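Local coordinates for protein yesU (Bacillus subtilis, PDB 1OQ1) that is of unknown function but adopts a galectin-like fold and belongs to a family in the concanavalin clan, at residues 133-138 with 182-187. Residues are numbered along the deposited sequence; the frame is centred on the assembly and turned at random.
Sequences CNLRKS and LEWMDD
Lys137 meets Asp186, and Leu135 meets Trp184, through side chains whose CG atoms all stand anti to the backbone N. For Lys137 (chi1 -177°) the chain stays extended beyond CG and carries NZ across to the loop that follows strand 182-185. There NZ gives a hydrogen bond to the syn lone pair of Asp186 OD2 at 2.6 Å, a charged pair and hence a salt bridge. Two carbonyl oxygens, of Tyr191 and Pro193, also accept from NZ, while Asp186 OD1 takes the N-H of Gly188. The buried ammonium is thus gripped by three oxygens, and the neighbouring carboxylate would be expected to favour its charged form.

The aliphatic part of the same lysine packs against tryptophan: Lys137 CD lies at the edge of the indole, near its plane, 4.0 Å from Trp184 CH2. Leu135 CD2 approaches the ring obliquely, 3.7 Å from Trp184 CE3, and also nears CB of that residue; the two side chains cross at about a right angle. One indole face has Asp186 N over its centre, 3.9 Å above the plane. At the other end of the contact Leu182 takes up the crowded position, CG between backbone N and carbonyl carbon (chi1 63°), and its CD2 touches Cys133 O at 3.6 Å and Leu135 CB at 4.3 Å.

No backbone hydrogen bond joins the segments: the axes of strands 133-138 and 182-185 stay 8.6 Å apart at closest, with their directions 19° from parallel. Strand 132-138 pairs instead with 112-122 and 142-148, and strand 179-185 with 171-176. Side chains therefore bridge two separate antiparallel sheets, the face-to-face packing of a beta sandwich, in keeping with the galectin-like jelly roll of this protein.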
# COMPACT_ATOMS: atom_id res chain seq x y z
N CYS A 133 -9.97 -7.52 2.38
CA CYS A 133 -8.72 -6.89 1.97
C CYS A 133 -8.24 -7.85 0.89
O CYS A 133 -8.31 -9.07 1.08
CB CYS A 133 -7.71 -6.87 3.11
SG CYS A 133 -8.16 -5.81 4.50
N ASN A 134 -7.76 -7.33 -0.23
CA ASN A 134 -7.32 -8.17 -1.34
C ASN A 134 -5.86 -7.93 -1.72
O ASN A 134 -5.41 -6.79 -1.75
CB ASN A 134 -8.19 -7.91 -2.58
CG ASN A 134 -9.67 -8.19 -2.34
OD1 ASN A 134 -10.08 -8.56 -1.24
ND2 ASN A 134 -10.47 -8.01 -3.38
N LEU A 135 -5.13 -9.01 -2.03
CA LEU A 135 -3.74 -8.90 -2.46
C LEU A 135 -3.63 -9.32 -3.92
O LEU A 135 -4.05 -10.42 -4.28
CB LEU A 135 -2.82 -9.80 -1.63
CG LEU A 135 -1.36 -9.83 -2.13
CD1 LEU A 135 -0.68 -8.49 -1.82
CD2 LEU A 135 -0.60 -10.97 -1.46
N ARG A 136 -3.09 -8.45 -4.76
CA ARG A 136 -2.93 -8.78 -6.18
C ARG A 136 -1.48 -8.61 -6.60
O ARG A 136 -0.71 -7.89 -5.95
CB ARG A 136 -3.82 -7.89 -7.05
CG ARG A 136 -5.30 -8.26 -6.99
CD ARG A 136 -6.11 -7.48 -8.02
NE ARG A 136 -7.55 -7.69 -7.87
CZ ARG A 136 -8.25 -8.69 -8.39
NH1 ARG A 136 -7.65 -9.62 -9.13
NH2 ARG A 136 -9.55 -8.78 -8.17
N LYS A 137 -1.11 -9.28 -7.68
CA LYS A 137 0.24 -9.21 -8.22
C LYS A 137 0.17 -8.80 -9.69
O LYS A 137 -0.55 -9.42 -10.48
CB LYS A 137 0.95 -10.56 -8.11
CG LYS A 137 2.40 -10.54 -8.58
CD LYS A 137 2.99 -11.94 -8.65
CE LYS A 137 4.48 -11.90 -9.00
NZ LYS A 137 5.04 -13.27 -9.15
N SER A 138 0.91 -7.76 -10.05
CA SER A 138 0.94 -7.26 -11.42
C SER A 138 2.40 -7.21 -11.88
O SER A 138 3.29 -7.32 -11.04
CB SER A 138 0.30 -5.87 -11.49
OG SER A 138 -1.09 -5.93 -11.22
N LEU A 182 -4.40 -11.80 6.09
CA LEU A 182 -4.17 -12.71 4.97
C LEU A 182 -2.69 -13.01 4.86
O LEU A 182 -1.86 -12.29 5.41
CB LEU A 182 -4.69 -12.09 3.66
CG LEU A 182 -4.07 -10.79 3.11
CD1 LEU A 182 -2.70 -11.05 2.51
CD2 LEU A 182 -4.99 -10.22 2.04
N GLU A 183 -2.36 -14.09 4.16
CA GLU A 183 -0.97 -14.46 3.95
C GLU A 183 -0.87 -15.19 2.61
O GLU A 183 -1.84 -15.78 2.15
CB GLU A 183 -0.43 -15.31 5.10
CG GLU A 183 -0.78 -16.78 5.09
CD GLU A 183 -0.07 -17.53 6.20
OE1 GLU A 183 -0.08 -18.78 6.19
OE2 GLU A 183 0.49 -16.88 7.10
N TRP A 184 0.31 -15.15 2.00
CA TRP A 184 0.48 -15.77 0.69
C TRP A 184 1.91 -16.19 0.43
O TRP A 184 2.85 -15.55 0.91
CB TRP A 184 0.04 -14.76 -0.38
CG TRP A 184 0.18 -15.23 -1.80
CD1 TRP A 184 -0.43 -16.30 -2.37
CD2 TRP A 184 0.92 -14.57 -2.84
NE1 TRP A 184 -0.13 -16.36 -3.71
CE2 TRP A 184 0.69 -15.31 -4.02
CE3 TRP A 184 1.73 -13.44 -2.89
CZ2 TRP A 184 1.26 -14.94 -5.25
CZ3 TRP A 184 2.30 -13.07 -4.11
CH2 TRP A 184 2.05 -13.82 -5.27
N MSE A 185 2.08 -17.28 -0.31
CA MSE A 185 3.41 -17.75 -0.67
C MSE A 185 3.45 -17.93 -2.17
O MSE A 185 2.88 -18.88 -2.71
CB MSE A 185 3.74 -19.08 0.02
CG MSE A 185 5.12 -19.64 -0.33
SE MSE A 185 6.62 -18.51 0.21
CE MSE A 185 6.73 -19.04 2.06
N ASP A 186 4.10 -16.99 -2.85
CA ASP A 186 4.25 -17.01 -4.30
C ASP A 186 5.23 -18.13 -4.64
O ASP A 186 6.35 -18.13 -4.13
CB ASP A 186 4.82 -15.67 -4.77
CG ASP A 186 4.82 -15.51 -6.28
OD1 ASP A 186 4.53 -16.50 -6.99
OD2 ASP A 186 5.10 -14.40 -6.76
N ASP A 187 4.82 -19.07 -5.49
CA ASP A 187 5.71 -20.17 -5.86
C ASP A 187 6.66 -19.78 -6.98
O ASP A 187 7.59 -20.51 -7.30
CB ASP A 187 4.92 -21.42 -6.26
CG ASP A 187 4.00 -21.18 -7.45
OD1 ASP A 187 4.27 -20.27 -8.26
OD2 ASP A 187 3.01 -21.93 -7.58